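Local coordinates for alpha,alpha-trehalose-phosphate synthase (UDP-forming) (Burkholderia xenovorans, PDB 5V0T), which belongs to glycosyltransferase family 20, has the two-domain GT-B fold, and is modelled here with uridine-5'-diphosphate and 6-O-phosphono-alpha-D-glucopyranose, at residues Q171-V176 with E181-L186; D205-E210 with L223-F228; R287-E292 with R325-G330; T299-K304 with R429-P434. All coordinates share one frame; numbering follows the deposited sequence. Where two conformers were deposited one is given.

Interaction 1. Residues Q171-V176 with E181-L186; sequences QVLLAV and ELVEAL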
loop_
_atom_site.group_PDB
_atom_site.type_symbol
_atom_site.label_atom_id
_atom_site.label_comp_id
_atom_site.label_asym_id
_atom_site.label_seq_id
_atom_site.Cartn_x
_atom_site.Cartn_y
_atom_site.Cartn_z
ATOM N N GLN A 171 -13.468 16.352 -6.060
ATOM C CA GLN A 171 -13.129 17.128 -7.256
ATOM C C GLN A 171 -12.102 16.414 -8.117
ATOM O O GLN A 171 -12.071 16.602 -9.338
ATOM C CB GLN A 171 -12.589 18.515 -6.878
ATOM C CG GLN A 171 -13.654 19.515 -6.503
ATOM C CD GLN A 171 -14.602 19.779 -7.673
ATOM O OE1 GLN A 171 -14.163 20.005 -8.799
ATOM N NE2 GLN A 171 -15.897 19.697 -7.417
ATOM N N VAL A 172 -11.222 15.645 -7.488
ATOM C CA VAL A 172 -10.219 14.867 -8.204
ATOM C C VAL A 172 -10.846 13.613 -8.816
ATOM O O VAL A 172 -10.521 13.233 -9.946
ATOM C CB VAL A 172 -9.062 14.531 -7.240
ATOM C CG1 VAL A 172 -8.148 13.469 -7.825
ATOM C CG2 VAL A 172 -8.271 15.814 -6.892
ATOM N N LEU A 173 -11.784 12.987 -8.103
ATOM C CA LEU A 173 -12.462 11.799 -8.625
ATOM C C LEU A 173 -13.275 12.122 -9.884
ATOM O O LEU A 173 -13.430 11.263 -10.761
ATOM C CB LEU A 173 -13.360 11.204 -7.543
ATOM C CG LEU A 173 -14.171 9.945 -7.905
ATOM C CD1 LEU A 173 -13.229 8.796 -8.278
ATOM C CD2 LEU A 173 -15.071 9.550 -6.749
ATOM N N LEU A 174 -13.761 13.359 -10.014
ATOM C CA LEU A 174 -14.530 13.755 -11.196
ATOM C C LEU A 174 -13.749 13.599 -12.495
ATOM O O LEU A 174 -14.365 13.552 -13.566
ATOM C CB LEU A 174 -15.001 15.204 -11.079
ATOM C CG LEU A 174 -15.981 15.512 -9.947
ATOM C CD1 LEU A 174 -16.356 17.007 -9.961
ATOM C CD2 LEU A 174 -17.200 14.627 -10.042
ATOM N N ALA A 175 -12.414 13.534 -12.429
ATOM C CA ALA A 175 -11.612 13.308 -13.625
ATOM C C ALA A 175 -11.796 11.905 -14.196
ATOM O O ALA A 175 -11.506 11.692 -15.376
ATOM C CB ALA A 175 -10.126 13.537 -13.328
ATOM N N VAL A 176 -12.237 10.948 -13.389
ATOM C CA VAL A 176 -12.516 9.594 -13.871
ATOM C C VAL A 176 -13.884 9.645 -14.540
ATOM O O VAL A 176 -14.889 9.821 -13.842
ATOM C CB VAL A 176 -12.486 8.568 -12.725
ATOM C CG1 VAL A 176 -12.806 7.165 -13.229
ATOM C CG2 VAL A 176 -11.134 8.584 -12.013
ATOM N N GLU A 181 -20.769 5.732 -12.018
ATOM C CA GLU A 181 -21.001 4.289 -12.051
ATOM C C GLU A 181 -20.143 3.575 -11.012
ATOM O O GLU A 181 -20.581 2.593 -10.397
ATOM C CB GLU A 181 -20.714 3.736 -13.452
ATOM C CG GLU A 181 -21.718 4.129 -14.528
ATOM C CD GLU A 181 -21.668 5.614 -14.927
ATOM O OE1 GLU A 181 -20.622 6.289 -14.745
ATOM O OE2 GLU A 181 -22.706 6.114 -15.423
ATOM N N LEU A 182 -18.914 4.049 -10.812
ATOM C CA LEU A 182 -18.044 3.461 -9.796
ATOM C C LEU A 182 -18.623 3.656 -8.403
ATOM O O LEU A 182 -18.684 2.713 -7.605
ATOM C CB LEU A 182 -16.640 4.073 -9.880
ATOM C CG LEU A 182 -15.773 3.641 -11.062
ATOM C CD1 LEU A 182 -14.545 4.536 -11.178
ATOM C CD2 LEU A 182 -15.364 2.189 -10.873
ATOM N N VAL A 183 -19.041 4.880 -8.079
ATOM C CA VAL A 183 -19.528 5.115 -6.722
ATOM C C VAL A 183 -20.857 4.406 -6.499
ATOM O O VAL A 183 -21.120 3.885 -5.412
ATOM C CB VAL A 183 -19.626 6.622 -6.425
ATOM C CG1 VAL A 183 -20.234 6.844 -5.041
ATOM C CG2 VAL A 183 -18.233 7.272 -6.502
ATOM N N GLU A 184 -21.717 4.366 -7.515
ATOM C CA GLU A 184 -22.956 3.611 -7.355
ATOM C C GLU A 184 -22.665 2.139 -7.090
ATOM O O GLU A 184 -23.280 1.523 -6.211
ATOM C CB GLU A 184 -23.844 3.778 -8.590
ATOM C CG GLU A 184 -25.119 2.961 -8.498
ATOM C CD GLU A 184 -26.090 3.247 -9.630
ATOM O OE1 GLU A 184 -27.292 2.967 -9.455
ATOM O OE2 GLU A 184 -25.649 3.745 -10.685
ATOM N N ALA A 185 -21.702 1.567 -7.818
ATOM C CA ALA A 185 -21.307 0.181 -7.579
ATOM C C ALA A 185 -20.801 -0.018 -6.151
ATOM O O ALA A 185 -21.102 -1.038 -5.516
ATOM C CB ALA A 185 -20.236 -0.239 -8.591
ATOM N N LEU A 186 -20.048 0.953 -5.621
ATOM C CA LEU A 186 -19.606 0.868 -4.230
ATOM C C LEU A 186 -20.778 0.757 -3.270
ATOM O O LEU A 186 -20.667 0.091 -2.231
ATOM C CB LEU A 186 -18.755 2.084 -3.858
ATOM C CG LEU A 186 -17.299 2.153 -4.301
ATOM C CD1 LEU A 186 -16.722 3.502 -3.875
ATOM C CD2 LEU A 186 -16.491 1.010 -3.684
#
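Two apolar pairs carry this contact: Leu173 meets Val183, and Val176 meets Leu182. Each pair touches through methyl groups. CD2 of Leu173 lies 3.9 Å from CG2 of Val183. CG of Leu173 is anti to the backbone N (chi1 180°), which extends the side chain toward the facing helix. In the second pair, CG1 of Val176 lies 3.8 Å from CD1 of Leu182, and these two side chains cross at about a right angle. All four residues are buried. Helix 170-173 and helix 179-186 both lie in the connection between the parallel strands 159-162 and 191-194, so the contact packs two parts of one beta-alpha-beta crossover of the N-terminal Rossmann-like domain together. Helix 79-98 closes one side of the cluster: Phe98 packs on Leu173, Thr93 and Ala97 on Val176, and Leu94 on Leu182.

No hydrogen bond crosses between the segments. The backbone bonds are local. Leu173 to Val176 form a type I beta turn, in which Val176 N donates to Leu173 O at 2.9 Å. This turn brings Val176 round to the same side as Leu173.

Interaction 2. Residues D205-E210 with L223-F228; sequences DYIVNE and LTIHAF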
loop_
_atom_site.group_PDB
_atom_site.type_symbol
_atom_site.label_atom_id
_atom_site.label_comp_id
_atom_site.label_asym_id
_atom_site.label_seq_id
_atom_site.Cartn_x
_atom_site.Cartn_y
_atom_site.Cartn_z
ATOM N N ASP A 205 -18.030 13.370 0.875
ATOM C CA ASP A 205 -18.133 14.608 0.108
ATOM C C ASP A 205 -18.699 14.344 -1.289
ATOM O O ASP A 205 -19.549 15.098 -1.775
ATOM C CB ASP A 205 -16.754 15.268 0.023
ATOM C CG ASP A 205 -16.811 16.696 -0.479
ATOM O OD1 ASP A 205 -17.614 17.486 0.059
ATOM O OD2 ASP A 205 -16.040 17.040 -1.395
ATOM N N TYR A 206 -18.242 13.273 -1.949
ATOM C CA TYR A 206 -18.818 12.916 -3.245
ATOM C C TYR A 206 -20.293 12.550 -3.103
ATOM O O TYR A 206 -21.142 13.029 -3.868
ATOM C CB TYR A 206 -18.033 11.761 -3.881
ATOM C CG TYR A 206 -18.546 11.409 -5.273
ATOM C CD1 TYR A 206 -19.664 10.591 -5.443
ATOM C CD2 TYR A 206 -17.924 11.909 -6.410
ATOM C CE1 TYR A 206 -20.154 10.287 -6.703
ATOM C CE2 TYR A 206 -18.396 11.595 -7.675
ATOM C CZ TYR A 206 -19.513 10.779 -7.815
ATOM O OH TYR A 206 -20.004 10.475 -9.069
ATOM N N ILE A 207 -20.618 11.692 -2.132
ATOM C CA ILE A 207 -22.008 11.267 -1.929
ATOM C C ILE A 207 -22.927 12.477 -1.774
ATOM O O ILE A 207 -24.001 12.558 -2.396
ATOM C CB ILE A 207 -22.105 10.334 -0.706
ATOM C CG1 ILE A 207 -21.395 8.994 -0.973
ATOM C CG2 ILE A 207 -23.561 10.142 -0.293
ATOM C CD1 ILE A 207 -22.058 8.140 -2.037
ATOM N N VAL A 208 -22.524 13.439 -0.936
ATOM C CA VAL A 208 -23.400 14.574 -0.639
ATOM C C VAL A 208 -23.426 15.571 -1.795
ATOM O O VAL A 208 -24.491 16.057 -2.185
ATOM C CB VAL A 208 -22.968 15.245 0.681
ATOM C CG1 VAL A 208 -23.683 16.572 0.872
ATOM C CG2 VAL A 208 -23.232 14.309 1.861
ATOM N N ASN A 209 -22.266 15.871 -2.379
ATOM C CA ASN A 209 -22.150 16.984 -3.311
ATOM C C ASN A 209 -22.169 16.578 -4.779
ATOM O O ASN A 209 -22.417 17.439 -5.628
ATOM C CB ASN A 209 -20.874 17.773 -3.019
ATOM C CG ASN A 209 -20.973 18.535 -1.729
ATOM O OD1 ASN A 209 -21.922 19.279 -1.527
ATOM N ND2 ASN A 209 -20.019 18.328 -0.829
ATOM N N GLU A 210 -21.930 15.309 -5.101
ATOM C CA GLU A 210 -22.009 14.844 -6.479
ATOM C C GLU A 210 -23.070 13.774 -6.717
ATOM O O GLU A 210 -23.539 13.646 -7.845
ATOM C CB GLU A 210 -20.637 14.307 -6.945
ATOM C CG GLU A 210 -19.502 15.300 -6.762
ATOM C CD GLU A 210 -19.707 16.591 -7.554
ATOM O OE1 GLU A 210 -20.432 16.568 -8.573
ATOM O OE2 GLU A 210 -19.140 17.630 -7.153
ATOM N N LEU A 223 -20.646 5.395 9.705
ATOM C CA LEU A 223 -21.679 6.254 9.147
ATOM C C LEU A 223 -22.696 5.421 8.378
ATOM O O LEU A 223 -22.388 4.346 7.864
ATOM C CB LEU A 223 -21.063 7.289 8.202
ATOM C CG LEU A 223 -19.831 8.013 8.742
ATOM C CD1 LEU A 223 -19.267 8.960 7.699
ATOM C CD2 LEU A 223 -20.195 8.763 10.004
ATOM N N THR A 224 -23.917 5.931 8.292
ATOM C CA THR A 224 -24.925 5.371 7.408
ATOM C C THR A 224 -24.977 6.204 6.139
ATOM O O THR A 224 -25.090 7.436 6.199
ATOM C CB THR A 224 -26.295 5.347 8.084
ATOM O OG1 THR A 224 -26.185 4.637 9.319
ATOM C CG2 THR A 224 -27.321 4.658 7.189
ATOM N N ILE A 225 -24.886 5.532 4.995
ATOM C CA ILE A 225 -24.909 6.172 3.686
ATOM C C ILE A 225 -26.257 5.898 3.030
ATOM O O ILE A 225 -26.727 4.753 3.020
ATOM C CB ILE A 225 -23.772 5.664 2.787
ATOM C CG1 ILE A 225 -22.408 5.796 3.479
ATOM C CG2 ILE A 225 -23.791 6.423 1.477
ATOM C CD1 ILE A 225 -21.999 7.236 3.743
ATOM N N HIS A 226 -26.864 6.937 2.464
ATOM C CA HIS A 226 -28.041 6.798 1.617
ATOM C C HIS A 226 -27.720 7.428 0.274
ATOM O O HIS A 226 -27.479 8.638 0.201
ATOM C CB HIS A 226 -29.268 7.474 2.234
ATOM C CG HIS A 226 -29.734 6.853 3.514
ATOM N ND1 HIS A 226 -30.722 5.892 3.560
ATOM C CD2 HIS A 226 -29.372 7.080 4.798
ATOM C CE1 HIS A 226 -30.939 5.546 4.816
ATOM N NE2 HIS A 226 -30.130 6.250 5.587
ATOM N N ALA A 227 -27.717 6.618 -0.784
ATOM C CA ALA A 227 -27.401 7.122 -2.113
ATOM C C ALA A 227 -27.809 6.087 -3.148
ATOM O O ALA A 227 -27.755 4.881 -2.889
ATOM C CB ALA A 227 -25.911 7.460 -2.256
ATOM N N PHE A 228 -28.224 6.577 -4.318
ATOM C CA PHE A 228 -28.609 5.722 -5.443
ATOM C C PHE A 228 -29.699 4.732 -5.047
ATOM O O PHE A 228 -29.726 3.594 -5.519
ATOM C CB PHE A 228 -27.404 4.967 -6.007
ATOM C CG PHE A 228 -26.267 5.847 -6.424
ATOM C CD1 PHE A 228 -26.309 6.534 -7.630
ATOM C CD2 PHE A 228 -25.142 5.972 -5.619
ATOM C CE1 PHE A 228 -25.253 7.342 -8.018
ATOM C CE2 PHE A 228 -24.084 6.771 -5.999
ATOM C CZ PHE A 228 -24.137 7.458 -7.205
#
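Ile207 faces Ile225 and Ala227, and the rings of Tyr206 and Phe228 flank this aliphatic centre without entering its closest contacts. One face of the Tyr206 ring is covered by CB of Glu210, which stands 3.5 Å above the plane over the ring centre. Ring atom CE1 of Tyr206 lies 3.6 Å from CG2 of Val183. The hydroxyl of Tyr206 is hydrogen-bonded to His179 ND1. The Phe228 ring brings its CE2 to 3.6 Å from CA of Glu184.

The contact across the segments is made by both branches of Ile207. CD1 of Ile207 lies 3.9 Å from CB of Ala227. CG2 of Ile207 reaches that same CB and also lies 4.1 Å from CG2 of Ile225. With chi1 at -68°, CG1 sits beside the backbone N and CG2 opposite it; the two branches thus reach Ile225 and Ala227, two residues apart on the strand.

Helix 197-209 joins the parallel strands 191-194 and 230-236, with the antiparallel strands 214-216 and 223-227 inserted before the second. Ile207 therefore packs a crossover helix of the Rossmann-like sheet against its antiparallel extension. The short helix and strand axes run at 41° and approach to 9.3 Å.

Farther from the strand, Asp205 OD1 accepts a weak hydrogen bond from Asn209 ND2, and Asp205 OD2 is hydrogen-bonded to Ser170 OG.

Interaction 3. Residues R287-E292 with R325-G330; sequences RFRAFE and RLQLEG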
loop_
_atom_site.group_PDB
_atom_site.type_symbol
_atom_site.label_atom_id
_atom_site.label_comp_id
_atom_site.label_asym_id
_atom_site.label_seq_id
_atom_site.Cartn_x
_atom_site.Cartn_y
_atom_site.Cartn_z
ATOM N N ARG A 287 12.513 12.495 -3.399
ATOM C CA ARG A 287 13.304 11.884 -2.336
ATOM C C ARG A 287 14.798 11.924 -2.656
ATOM O O ARG A 287 15.627 12.263 -1.797
ATOM C CB ARG A 287 12.824 10.448 -2.156
ATOM C CG ARG A 287 13.481 9.722 -1.067
ATOM C CD ARG A 287 12.923 8.359 -0.876
ATOM N NE ARG A 287 11.461 8.312 -0.812
ATOM C CZ ARG A 287 10.803 7.168 -0.734
ATOM N NH1 ARG A 287 11.511 6.052 -0.715
ATOM N NH2 ARG A 287 9.464 7.127 -0.694
ATOM N N PHE A 288 15.161 11.561 -3.888
ATOM C CA PHE A 288 16.566 11.626 -4.295
ATOM C C PHE A 288 17.065 13.069 -4.298
ATOM O O PHE A 288 18.189 13.344 -3.868
ATOM C CB PHE A 288 16.758 10.997 -5.683
ATOM C CG PHE A 288 16.814 9.471 -5.691
ATOM C CD1 PHE A 288 16.099 8.712 -4.772
ATOM C CD2 PHE A 288 17.582 8.809 -6.645
ATOM C CE1 PHE A 288 16.139 7.313 -4.798
ATOM C CE2 PHE A 288 17.637 7.411 -6.686
ATOM C CZ PHE A 288 16.907 6.663 -5.753
ATOM N N ARG A 289 16.242 14.000 -4.786
ATOM C CA ARG A 289 16.651 15.403 -4.835
ATOM C C ARG A 289 16.882 15.988 -3.445
ATOM O O ARG A 289 17.743 16.862 -3.279
ATOM C CB ARG A 289 15.610 16.222 -5.609
ATOM C CG ARG A 289 15.609 15.857 -7.085
ATOM C CD ARG A 289 14.635 16.651 -7.947
ATOM N NE ARG A 289 14.817 16.227 -9.333
ATOM C CZ ARG A 289 14.135 16.694 -10.372
ATOM N NH1 ARG A 289 13.210 17.625 -10.202
ATOM N NH2 ARG A 289 14.389 16.220 -11.583
ATOM N N ALA A 290 16.132 15.538 -2.440
ATOM C CA ALA A 290 16.364 16.066 -1.098
ATOM C C ALA A 290 17.620 15.472 -0.466
ATOM O O ALA A 290 18.287 16.152 0.319
ATOM C CB ALA A 290 15.140 15.807 -0.220
ATOM N N PHE A 291 17.962 14.220 -0.797
ATOM C CA PHE A 291 19.257 13.692 -0.383
ATOM C C PHE A 291 20.386 14.443 -1.074
ATOM O O PHE A 291 21.406 14.750 -0.451
ATOM C CB PHE A 291 19.351 12.184 -0.675
ATOM C CG PHE A 291 20.688 11.562 -0.271
ATOM C CD1 PHE A 291 21.084 11.532 1.060
ATOM C CD2 PHE A 291 21.552 11.029 -1.229
ATOM C CE1 PHE A 291 22.306 10.970 1.433
ATOM C CE2 PHE A 291 22.773 10.453 -0.865
ATOM C CZ PHE A 291 23.152 10.416 0.474
ATOM N N GLU A 292 20.225 14.751 -2.363
ATOM C CA GLU A 292 21.211 15.589 -3.039
ATOM C C GLU A 292 21.327 16.966 -2.382
ATOM O O GLU A 292 22.440 17.491 -2.205
ATOM C CB GLU A 292 20.841 15.724 -4.521
ATOM C CG GLU A 292 21.685 16.723 -5.311
ATOM C CD GLU A 292 21.196 16.823 -6.751
ATOM O OE1 GLU A 292 22.033 16.841 -7.686
ATOM O OE2 GLU A 292 19.964 16.837 -6.938
ATOM N N ARG A 325 10.781 4.943 -13.987
ATOM C CA ARG A 325 12.048 4.253 -13.770
ATOM C C ARG A 325 13.191 5.004 -14.443
ATOM O O ARG A 325 14.238 5.241 -13.830
ATOM C CB ARG A 325 11.988 2.811 -14.286
ATOM C CG ARG A 325 13.358 2.100 -14.215
ATOM C CD ARG A 325 13.335 0.739 -14.959
ATOM N NE ARG A 325 14.605 0.016 -14.849
ATOM C CZ ARG A 325 14.860 -1.102 -15.525
ATOM N NH1 ARG A 325 13.934 -1.594 -16.342
ATOM N NH2 ARG A 325 16.021 -1.736 -15.381
ATOM N N LEU A 326 13.002 5.390 -15.709
ATOM C CA LEU A 326 14.036 6.128 -16.427
ATOM C C LEU A 326 14.387 7.427 -15.718
ATOM O O LEU A 326 15.571 7.784 -15.603
ATOM C CB LEU A 326 13.577 6.423 -17.851
ATOM C CG LEU A 326 13.502 5.259 -18.831
ATOM C CD1 LEU A 326 12.794 5.719 -20.108
ATOM C CD2 LEU A 326 14.918 4.744 -19.141
ATOM N N GLN A 327 13.374 8.153 -15.253
ATOM C CA GLN A 327 13.641 9.420 -14.590
ATOM C C GLN A 327 14.478 9.199 -13.340
ATOM O O GLN A 327 15.475 9.900 -13.124
ATOM C CB GLN A 327 12.335 10.139 -14.256
ATOM C CG GLN A 327 12.580 11.530 -13.676
ATOM C CD GLN A 327 11.323 12.351 -13.450
ATOM O OE1 GLN A 327 10.209 11.819 -13.358
ATOM N NE2 GLN A 327 11.502 13.668 -13.354
ATOM N N LEU A 328 14.120 8.189 -12.541
ATOM C CA LEU A 328 14.818 7.936 -11.279
ATOM C C LEU A 328 16.250 7.489 -11.516
ATOM O O LEU A 328 17.162 7.872 -10.771
ATOM C CB LEU A 328 14.079 6.879 -10.462
ATOM C CG LEU A 328 14.629 6.675 -9.043
ATOM C CD1 LEU A 328 14.468 7.998 -8.253
ATOM C CD2 LEU A 328 13.914 5.504 -8.345
ATOM N N GLU A 329 16.462 6.661 -12.536
ATOM C CA GLU A 329 17.809 6.189 -12.818
ATOM C C GLU A 329 18.724 7.336 -13.235
ATOM O O GLU A 329 19.896 7.369 -12.842
ATOM C CB GLU A 329 17.741 5.079 -13.866
ATOM C CG GLU A 329 17.204 3.819 -13.186
ATOM C CD GLU A 329 16.877 2.662 -14.101
ATOM O OE1 GLU A 329 16.622 1.572 -13.540
ATOM O OE2 GLU A 329 16.834 2.821 -15.345
ATOM N N GLY A 330 18.202 8.300 -14.001
ATOM C CA GLY A 330 18.991 9.477 -14.320
ATOM C C GLY A 330 19.314 10.316 -13.095
ATOM O O GLY A 330 20.399 10.887 -12.999
#
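Leu328 sets a methyl group squarely on the ring of Phe288. Its CD1 is 3.5 Å from the ring centroid of Phe288 and only 8° off the ring normal, a CH-pi contact over the face. A chi1 of -172° swings CG of Leu328 away from its backbone N and carries the side-chain end nearer the other helix. CG of Leu328 also comes within 3.9 Å of CE2 of Phe288.

At the margin, NH2 of Arg289 lies 4.2 Å from NE2 of Gln327. Both are donors, so this is a mere approach. Arg289 forms a salt bridge with Glu331 on the facing helix.

Further out, the Phe288 ring meets Phe307 with planes about 75° apart, and it also touches Ile335 and Ile347. Glu292 bridges to Arg334 and Arg338, so charged pairs continue the join between the helices. Within helix 319-339, Arg325 NE and Glu329 OE1 form a 2.9 Å salt bridge, and that oxygen is also hydrogen-bonded to Tyr349 OH.

Helices 284-297 and 319-339 follow the parallel strands 270-275 and 305-310. Such packing of consecutive crossover helices on one face of a parallel sheet is characteristic of Rossmann-like domains, here the C-terminal one of the GT-B fold.

Interaction 4. Residues T299-K304 with R429-P434; sequences TAQRNK and RALDMP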
loop_
_atom_site.group_PDB
_atom_site.type_symbol
_atom_site.label_atom_id
_atom_site.label_comp_id
_atom_site.label_asym_id
_atom_site.label_seq_id
_atom_site.Cartn_x
_atom_site.Cartn_y
_atom_site.Cartn_z
ATOM N N THR A 299 28.575 19.802 4.020
ATOM C CA THR A 299 29.798 19.129 3.606
ATOM C C THR A 299 30.201 18.054 4.608
ATOM O O THR A 299 30.784 17.037 4.214
ATOM C CB THR A 299 30.932 20.133 3.395
ATOM O OG1 THR A 299 31.311 20.723 4.650
ATOM C CG2 THR A 299 30.499 21.221 2.424
ATOM N N ALA A 300 29.838 18.219 5.885
ATOM C CA ALA A 300 30.190 17.211 6.875
ATOM C C ALA A 300 29.479 15.887 6.634
ATOM O O ALA A 300 29.959 14.853 7.109
ATOM C CB ALA A 300 29.889 17.720 8.287
ATOM N N GLN A 301 28.373 15.882 5.884
ATOM C CA GLN A 301 27.686 14.627 5.596
ATOM C C GLN A 301 28.337 13.839 4.464
ATOM O O GLN A 301 28.094 12.630 4.347
ATOM C CB GLN A 301 26.214 14.879 5.246
ATOM C CG GLN A 301 25.327 15.312 6.413
ATOM C CD GLN A 301 25.197 14.256 7.502
ATOM O OE1 GLN A 301 25.498 13.079 7.292
ATOM N NE2 GLN A 301 24.750 14.679 8.680
ATOM N N ARG A 302 29.149 14.486 3.629
ATOM C CA ARG A 302 29.745 13.798 2.490
ATOM C C ARG A 302 30.715 12.730 2.976
ATOM O O ARG A 302 31.484 12.953 3.914
ATOM C CB ARG A 302 30.443 14.800 1.575
ATOM C CG ARG A 302 29.451 15.802 0.933
ATOM C CD ARG A 302 30.181 16.926 0.224
ATOM N NE ARG A 302 29.287 18.056 -0.005
ATOM C CZ ARG A 302 29.657 19.206 -0.551
ATOM N NH1 ARG A 302 30.917 19.385 -0.931
ATOM N NH2 ARG A 302 28.772 20.182 -0.706
ATOM N N ASN A 303 30.635 11.549 2.358
ATOM C CA ASN A 303 31.405 10.358 2.715
ATOM C C ASN A 303 31.095 9.860 4.126
ATOM O O ASN A 303 31.788 8.970 4.627
ATOM C CB ASN A 303 32.923 10.584 2.549
ATOM C CG ASN A 303 33.637 9.376 1.945
ATOM O OD1 ASN A 303 33.141 8.251 2.024
ATOM N ND2 ASN A 303 34.811 9.602 1.342
ATOM N N LYS A 304 30.057 10.399 4.784
ATOM C CA LYS A 304 29.671 9.952 6.118
ATOM C C LYS A 304 28.284 9.327 6.163
ATOM O O LYS A 304 27.838 8.922 7.241
ATOM C CB LYS A 304 29.738 11.117 7.115
ATOM C CG LYS A 304 31.104 11.791 7.157
ATOM C CD LYS A 304 32.205 10.763 7.308
ATOM C CE LYS A 304 33.548 11.405 7.646
ATOM N NZ LYS A 304 33.641 11.799 9.073
ATOM N N ARG A 429 18.079 16.461 10.584
ATOM C CA ARG A 429 17.540 16.331 11.932
ATOM C C ARG A 429 17.517 14.870 12.374
ATOM O O ARG A 429 17.932 14.544 13.497
ATOM C CB ARG A 429 16.142 16.949 11.972
ATOM C CG ARG A 429 15.355 16.704 13.237
ATOM C CD ARG A 429 15.456 17.875 14.180
ATOM N NE ARG A 429 14.363 17.833 15.141
ATOM C CZ ARG A 429 14.454 17.339 16.371
ATOM N NH1 ARG A 429 15.615 16.835 16.828
ATOM N NH2 ARG A 429 13.368 17.349 17.145
ATOM N N ALA A 430 17.051 13.973 11.494
ATOM C CA ALA A 430 17.028 12.542 11.806
ATOM C C ALA A 430 18.426 12.009 12.107
ATOM O O ALA A 430 18.635 11.307 13.104
ATOM C CB ALA A 430 16.413 11.761 10.640
ATOM N N LEU A 431 19.392 12.317 11.234
ATOM C CA LEU A 431 20.735 11.765 11.384
ATOM C C LEU A 431 21.387 12.193 12.689
ATOM O O LEU A 431 22.174 11.434 13.264
ATOM C CB LEU A 431 21.622 12.180 10.211
ATOM C CG LEU A 431 21.332 11.517 8.867
ATOM C CD1 LEU A 431 21.906 12.390 7.767
ATOM C CD2 LEU A 431 21.918 10.093 8.817
ATOM N N ASP A 432 21.083 13.396 13.171
ATOM C CA ASP A 432 21.737 13.938 14.354
ATOM C C ASP A 432 20.865 13.880 15.601
ATOM O O ASP A 432 21.294 14.346 16.664
ATOM C CB ASP A 432 22.175 15.384 14.089
ATOM C CG ASP A 432 23.250 15.486 13.012
ATOM O OD1 ASP A 432 24.201 14.669 13.022
ATOM O OD2 ASP A 432 23.140 16.387 12.150
ATOM N N MET A 433 19.672 13.293 15.519
ATOM C CA MET A 433 18.777 13.285 16.670
ATOM C C MET A 433 19.401 12.530 17.850
ATOM O O MET A 433 19.929 11.421 17.665
ATOM C CB MET A 433 17.433 12.662 16.298
ATOM C CG MET A 433 16.353 12.922 17.344
ATOM S SD MET A 433 14.736 12.241 16.931
ATOM C CE MET A 433 14.270 13.343 15.604
ATOM N N PRO A 434 19.365 13.086 19.059
ATOM C CA PRO A 434 19.952 12.392 20.211
ATOM C C PRO A 434 19.135 11.172 20.619
ATOM O O PRO A 434 17.933 11.073 20.355
ATOM C CB PRO A 434 19.961 13.456 21.315
ATOM C CG PRO A 434 19.031 14.486 20.890
ATOM C CD PRO A 434 18.898 14.439 19.397
#
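Gln301 and Leu431 make the main contact, and it is van der Waals in kind. CD1 of Leu431 lies over one face of the Gln301 amide, displaced toward its O and N, 3.7 Å from OE1 and 3.8 Å from NE2. The Gln301 chain is bent at its second torsion (chi2 -64°), which folds the amide across the leucine.

The polar approach is looser. NE2 of Gln301 is 4.2 Å from OD2 of Asp432, beyond hydrogen-bonding distance, and the amide and carboxylate planes are 39° apart. A formic acid molecule, probably from the crystallisation liquor, lies about 3 Å from the Gln301 side chain.

Backbone bonds shape each side. Arg302 N donates to Thr299 O at 3.1 Å, and Lys304 N donates to Gln301 O at 3.0 Å. Lys270 ties the two segments together: its NZ is hydrogen-bonded to Leu431 O, and its backbone is hydrogen-bonded to that of Lys304.

The segment 299-304 leads into strand 305-310, and Leu431 lies near the end of helix 420-432. The contact therefore sits where loops enter the parallel sheet of the C-terminal Rossmann-like domain, at the N-terminal edge of its strands.

In the fold
Interactions 1 and 2 adjoin and form one apolar cluster in the N-terminal half of the GT-B fold. Tyr206 of interaction 2 packs on Leu173 of interaction 1, and Ile207 CD1 reaches Val183 CG1. Interactions 3 and 4 lie in the C-terminal half, their centres about 20 Å apart, and do not touch. Segments 287-292 and 299-304 follow one another there, one within helix 284-297 and the other in the loop after it. Interactions 1 and 2 are buried and aliphatic. Interaction 3 is partly buried, with an aromatic centre and charged margins. Interaction 4 is the smallest and pairs an amide with a methyl group near the surface.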